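Local coordinates for protein putative sulfatase yidJ (Bacteroides fragilis, PDB 2QZU) that belongs to the sulfatase family and probably hydrolyses sulfate esters as an arylsulfatase, with a metal ion, probably calcium, as cofactor, at residues A[43-48]-A[55-60]; A[380-385]-A[397-402]. All blocks are in the same frame, centred on the assembly; numbering follows the deposited sequence.

Interaction 1: residues A[43-48]-A[55-60]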
loop_
_atom_site.group_PDB
_atom_site.type_symbol
_atom_site.label_atom_id
_atom_site.label_comp_id
_atom_site.label_asym_id
_atom_site.label_seq_id
_atom_site.Cartn_x
_atom_site.Cartn_y
_atom_site.Cartn_z
ATOM N N ILE A 43 12.219 -3.111 22.626
ATOM C CA ILE A 43 13.516 -3.769 22.741
ATOM C C ILE A 43 13.268 -4.934 23.692
ATOM O O ILE A 43 12.714 -4.747 24.777
ATOM C CB ILE A 43 14.592 -2.838 23.350
ATOM C CG1 ILE A 43 14.817 -1.626 22.442
ATOM C CG2 ILE A 43 15.902 -3.599 23.519
ATOM C CD1 ILE A 43 15.778 -0.595 23.020
ATOM N N GLY A 44 13.670 -6.130 23.279
ATOM C CA GLY A 44 13.447 -7.311 24.092
ATOM C C GLY A 44 13.927 -7.270 25.530
ATOM O O GLY A 44 13.184 -7.641 26.444
ATOM N N CYS A 45 15.160 -6.820 25.741
ATOM C CA CYS A 45 15.723 -6.778 27.085
ATOM C C CYS A 45 15.025 -5.826 28.050
ATOM O O CYS A 45 15.260 -5.895 29.257
ATOM C CB CYS A 45 17.224 -6.456 27.025
ATOM S SG CYS A 45 17.644 -4.872 26.275
ATOM N N ILE A 46 14.169 -4.945 27.536
ATOM C CA ILE A 46 13.447 -4.014 28.397
ATOM C C ILE A 46 12.285 -4.747 29.075
ATOM O O ILE A 46 11.734 -4.283 30.075
ATOM C CB ILE A 46 12.950 -2.787 27.593
ATOM C CG1 ILE A 46 14.163 -1.962 27.147
ATOM C CG2 ILE A 46 12.015 -1.931 28.441
ATOM C CD1 ILE A 46 13.826 -0.722 26.346
ATOM N N GLY A 47 11.932 -5.902 28.516
ATOM C CA GLY A 47 10.885 -6.739 29.081
ATOM C C GLY A 47 9.451 -6.248 29.128
ATOM O O GLY A 47 8.657 -6.755 29.923
ATOM N N LYS A 48 9.105 -5.280 28.287
ATOM C CA LYS A 48 7.744 -4.755 28.258
ATOM C C LYS A 48 6.925 -5.326 27.103
ATOM O O LYS A 48 5.702 -5.422 27.193
ATOM C CB LYS A 48 7.759 -3.228 28.155
ATOM C CG LYS A 48 8.337 -2.524 29.374
ATOM C CD LYS A 48 8.267 -1.014 29.224
ATOM C CE LYS A 48 8.834 -0.308 30.448
ATOM N NZ LYS A 48 8.758 1.176 30.322
ATOM N N HIS A 55 20.258 -9.339 18.980
ATOM C CA HIS A 55 21.505 -8.622 18.727
ATOM C C HIS A 55 21.591 -7.298 19.480
ATOM O O HIS A 55 22.657 -6.926 19.973
ATOM C CB HIS A 55 21.681 -8.434 17.220
ATOM C CG HIS A 55 21.778 -9.728 16.475
ATOM N ND1 HIS A 55 22.869 -10.563 16.577
ATOM C CD2 HIS A 55 20.892 -10.365 15.673
ATOM C CE1 HIS A 55 22.651 -11.658 15.873
ATOM N NE2 HIS A 55 21.456 -11.563 15.314
ATOM N N LEU A 56 20.471 -6.591 19.587
ATOM C CA LEU A 56 20.463 -5.341 20.328
ATOM C C LEU A 56 20.569 -5.650 21.820
ATOM O O LEU A 56 21.154 -4.875 22.576
ATOM C CB LEU A 56 19.185 -4.548 20.039
ATOM C CG LEU A 56 19.119 -3.944 18.635
ATOM C CD1 LEU A 56 17.784 -3.246 18.440
ATOM C CD2 LEU A 56 20.265 -2.959 18.448
ATOM N N ASP A 57 20.005 -6.780 22.247
ATOM C CA ASP A 57 20.091 -7.166 23.656
ATOM C C ASP A 57 21.561 -7.416 23.993
ATOM O O ASP A 57 22.040 -7.026 25.058
ATOM C CB ASP A 57 19.301 -8.453 23.939
ATOM C CG ASP A 57 17.799 -8.258 23.864
ATOM O OD1 ASP A 57 17.343 -7.103 23.729
ATOM O OD2 ASP A 57 17.073 -9.271 23.951
ATOM N N LYS A 58 22.263 -8.081 23.081
ATOM C CA LYS A 58 23.681 -8.381 23.266
ATOM C C LYS A 58 24.489 -7.083 23.298
ATOM O O LYS A 58 25.361 -6.902 24.146
ATOM C CB LYS A 58 24.175 -9.289 22.133
ATOM C CG LYS A 58 25.652 -9.661 22.206
ATOM C CD LYS A 58 25.981 -10.460 23.459
ATOM C CE LYS A 58 27.452 -10.858 23.484
ATOM N NZ LYS A 58 27.807 -11.610 24.721
ATOM N N LEU A 59 24.188 -6.176 22.374
ATOM C CA LEU A 59 24.879 -4.895 22.312
ATOM C C LEU A 59 24.684 -4.149 23.629
ATOM O O LEU A 59 25.630 -3.585 24.183
ATOM C CB LEU A 59 24.325 -4.053 21.159
ATOM C CG LEU A 59 24.995 -2.705 20.912
ATOM C CD1 LEU A 59 26.450 -2.922 20.503
ATOM C CD2 LEU A 59 24.235 -1.962 19.827
ATOM N N ALA A 60 23.453 -4.159 24.126
ATOM C CA ALA A 60 23.125 -3.487 25.378
ATOM C C ALA A 60 23.910 -4.074 26.544
ATOM O O ALA A 60 24.376 -3.345 27.416
ATOM C CB ALA A 60 21.637 -3.602 25.654
#
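Asp57 meets Cys45 through one carboxylate oxygen: Cys45 N donates to Asp57 OD1 over 3.0 Å. The bond is bent, 141° at the hydrogen, and the donor lies above the carboxylate plane, 45° out of it. The same oxygen also touches the Cys45 side chain, 3.4 Å from Asp57 OD1 to Cys45 CB. The first torsion of Asp57 (chi1 -71°) sets CG beside its backbone N, on the side of helix 54-61 that faces the short 3-10 turn 44-46. Ile43 CG2 lies 3.8 Å from the same Asp57 OD1, a methyl beside the oxygen. One turn further along the helix, Ala60 CB lies 4.2 Å from Cys45 SG, a loose apolar contact.

One shell out, Thr53, in the connection that leads into the helix, ties the two sides together: its OG1 is hydrogen-bonded to both Gly44 N and Asp57 OD1. Leu56, Leu59 and Ala60 pack on strand 338-341, which places this helix against the central sheet. Two bonds therefore grip Asp57 OD1, one from the Cys45 amide and one to the Thr53 hydroxyl, and such contacts would be expected to favour the charged form of the carboxylate.

Interaction 2: residues A[380-385]-A[397-402]; sequences QTFDLS and LVQPYY
The Phe382 ring carries Leu397 CD1 over the centre of one face, 3.7 Å from the ring centroid and 6° off the normal, a CH-pi contact. Two polar groups approach the same ring obliquely: Gln399 OE1 lies 3.6 Å from Phe382 CE1, and Val398 O stands 3.7 Å from Phe382 CZ. The amide plane of Gln399 is turned 84° from the ring, so the two flat groups meet almost perpendicularly. The contact joins the loop before helix 385-390 to the start of strand 399-404, an outermost strand of the four-stranded antiparallel C-terminal sheet of this sulfatase.

Leu397 serves both side chains of the loop. The two methyls of its fork divide the work: CD1 sits on Phe382, while Leu397 CD2 meets Leu384 CD1 at 4.1 Å, the two leucines reaching toward each other tip to tip. Gln399 gets to the ring by a bend in its chain at chi2 (-75°). Its amide nitrogen is bound elsewhere, to Asp360 OD2 and Met355 O, which would restrain the amide's rotation, with OE1 the nearer of its two ends to the ring. Asp360 also accepts from Phe382 N through its other carboxylate oxygen, and so positions both partners from the second shell.

Beside this apolar patch the loop is held by its own polar bonds. Leu384 is the N-cap residue of helix 385-390, and just ahead of it Asp383 forms an Asx turn. Asp383 OD1 accepts from Ser385 N at 3.1 Å, nearly in line with the C-O bond, and from Ser385 OG at 2.7 Å on its syn side.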
loop_
_atom_site.group_PDB
_atom_site.type_symbol
_atom_site.label_atom_id
_atom_site.label_comp_id
_atom_site.label_asym_id
_atom_site.label_seq_id
_atom_site.Cartn_x
_atom_site.Cartn_y
_atom_site.Cartn_z
ATOM N N GLN A 380 23.148 24.156 20.746
ATOM C CA GLN A 380 22.259 24.421 21.880
ATOM C C GLN A 380 21.900 23.222 22.751
ATOM O O GLN A 380 21.487 23.392 23.899
ATOM C CB GLN A 380 20.945 25.026 21.375
ATOM C CG GLN A 380 21.087 26.284 20.542
ATOM C CD GLN A 380 19.747 26.753 20.003
ATOM O OE1 GLN A 380 19.123 26.077 19.181
ATOM N NE2 GLN A 380 19.293 27.911 20.473
ATOM N N THR A 381 22.034 22.014 22.212
ATOM C CA THR A 381 21.667 20.816 22.960
ATOM C C THR A 381 22.611 20.454 24.117
ATOM O O THR A 381 23.706 21.008 24.241
ATOM C CB THR A 381 21.495 19.621 22.002
ATOM O OG1 THR A 381 22.721 19.374 21.307
ATOM C CG2 THR A 381 20.402 19.930 20.977
ATOM N N PHE A 382 22.171 19.527 24.966
ATOM C CA PHE A 382 22.944 19.117 26.142
ATOM C C PHE A 382 24.172 18.244 25.888
ATOM O O PHE A 382 24.105 17.260 25.152
ATOM C CB PHE A 382 22.050 18.372 27.143
ATOM C CG PHE A 382 20.888 19.177 27.659
ATOM C CD1 PHE A 382 19.654 19.138 27.011
ATOM C CD2 PHE A 382 21.020 19.950 28.809
ATOM C CE1 PHE A 382 18.567 19.858 27.503
ATOM C CE2 PHE A 382 19.939 20.674 29.309
ATOM C CZ PHE A 382 18.709 20.626 28.657
ATOM N N ASP A 383 25.292 18.616 26.505
ATOM C CA ASP A 383 26.526 17.842 26.405
ATOM C C ASP A 383 26.464 16.934 27.630
ATOM O O ASP A 383 26.772 17.357 28.747
ATOM C CB ASP A 383 27.761 18.744 26.506
ATOM C CG ASP A 383 29.063 17.960 26.457
ATOM O OD1 ASP A 383 29.043 16.739 26.722
ATOM O OD2 ASP A 383 30.116 18.571 26.167
ATOM N N LEU A 384 26.061 15.688 27.418
ATOM C CA LEU A 384 25.921 14.741 28.517
ATOM C C LEU A 384 27.040 13.704 28.530
ATOM O O LEU A 384 26.871 12.604 29.053
ATOM C CB LEU A 384 24.563 14.034 28.401
ATOM C CG LEU A 384 23.327 14.945 28.399
ATOM C CD1 LEU A 384 22.089 14.153 28.005
ATOM C CD2 LEU A 384 23.156 15.570 29.770
ATOM N N SER A 385 28.186 14.066 27.967
ATOM C CA SER A 385 29.317 13.147 27.894
ATOM C C SER A 385 29.739 12.551 29.238
ATOM O O SER A 385 30.001 11.348 29.335
ATOM C CB SER A 385 30.512 13.843 27.233
ATOM O OG SER A 385 30.844 15.041 27.909
ATOM N N LEU A 397 17.620 17.138 34.798
ATOM C CA LEU A 397 17.481 17.180 33.348
ATOM C C LEU A 397 16.028 17.150 32.895
ATOM O O LEU A 397 15.256 16.260 33.262
ATOM C CB LEU A 397 18.253 16.021 32.706
ATOM C CG LEU A 397 18.271 15.920 31.176
ATOM C CD1 LEU A 397 18.785 17.212 30.548
ATOM C CD2 LEU A 397 19.154 14.748 30.783
ATOM N N VAL A 398 15.670 18.149 32.098
ATOM C CA VAL A 398 14.330 18.278 31.545
ATOM C C VAL A 398 14.514 18.538 30.054
ATOM O O VAL A 398 15.325 19.383 29.661
ATOM C CB VAL A 398 13.569 19.457 32.192
ATOM C CG1 VAL A 398 12.231 19.660 31.500
ATOM C CG2 VAL A 398 13.365 19.184 33.679
ATOM N N GLN A 399 13.776 17.803 29.231
ATOM C CA GLN A 399 13.875 17.947 27.782
ATOM C C GLN A 399 12.652 18.645 27.207
ATOM O O GLN A 399 11.539 18.491 27.712
ATOM C CB GLN A 399 14.027 16.571 27.124
ATOM C CG GLN A 399 15.319 15.838 27.463
ATOM C CD GLN A 399 16.530 16.403 26.741
ATOM O OE1 GLN A 399 16.425 17.369 25.984
ATOM N NE2 GLN A 399 17.690 15.794 26.968
ATOM N N PRO A 400 12.842 19.421 26.131
ATOM C CA PRO A 400 11.739 20.142 25.491
ATOM C C PRO A 400 10.927 19.279 24.524
ATOM O O PRO A 400 11.322 18.161 24.186
ATOM C CB PRO A 400 12.459 21.267 24.759
ATOM C CG PRO A 400 13.725 20.586 24.309
ATOM C CD PRO A 400 14.140 19.819 25.546
ATOM N N TYR A 401 9.778 19.805 24.108
ATOM C CA TYR A 401 8.913 19.152 23.128
ATOM C C TYR A 401 8.576 20.214 22.089
ATOM O O TYR A 401 8.341 21.371 22.440
ATOM C CB TYR A 401 7.608 18.642 23.740
ATOM C CG TYR A 401 6.602 18.268 22.669
ATOM C CD1 TYR A 401 6.818 17.169 21.836
ATOM C CD2 TYR A 401 5.483 19.062 22.430
ATOM C CE1 TYR A 401 5.947 16.875 20.786
ATOM C CE2 TYR A 401 4.607 18.778 21.380
ATOM C CZ TYR A 401 4.847 17.686 20.564
ATOM O OH TYR A 401 3.994 17.406 19.515
ATOM N N TYR A 402 8.527 19.824 20.820
ATOM C CA TYR A 402 8.235 20.776 19.754
ATOM C C TYR A 402 7.288 20.319 18.658
ATOM O O TYR A 402 7.226 19.144 18.305
ATOM C CB TYR A 402 9.523 21.163 19.008
ATOM C CG TYR A 402 10.547 21.917 19.797
ATOM C CD1 TYR A 402 10.500 23.311 19.885
ATOM C CD2 TYR A 402 11.567 21.244 20.466
ATOM C CE1 TYR A 402 11.445 24.010 20.619
ATOM C CE2 TYR A 402 12.516 21.934 21.205
ATOM C CZ TYR A 402 12.446 23.316 21.278
ATOM O OH TYR A 402 13.363 24.006 22.031
#

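How the interactions relate
Interactions 1 and 2 lie in series along the chain and do not touch: their centres are 25 Å apart and their nearest atoms about 16 Å. They illustrate two ways of joining a loop to its neighbour. Interaction 1 is a local closure, with six residues between its segments, and rests on a carboxylate oxygen taking a backbone N-H beside strand 338-341 of the large mixed sheet. Interaction 2 is buried and apolar at its heart, and brings the four-stranded C-terminal sheet against the loop after helix 361-368. There Pro400 O is hydrogen-bonded to Ser72 OG, and the Tyr402 backbone to that of Ser72, four residues before Ser76, the predicted formylglycine site, unmodified here.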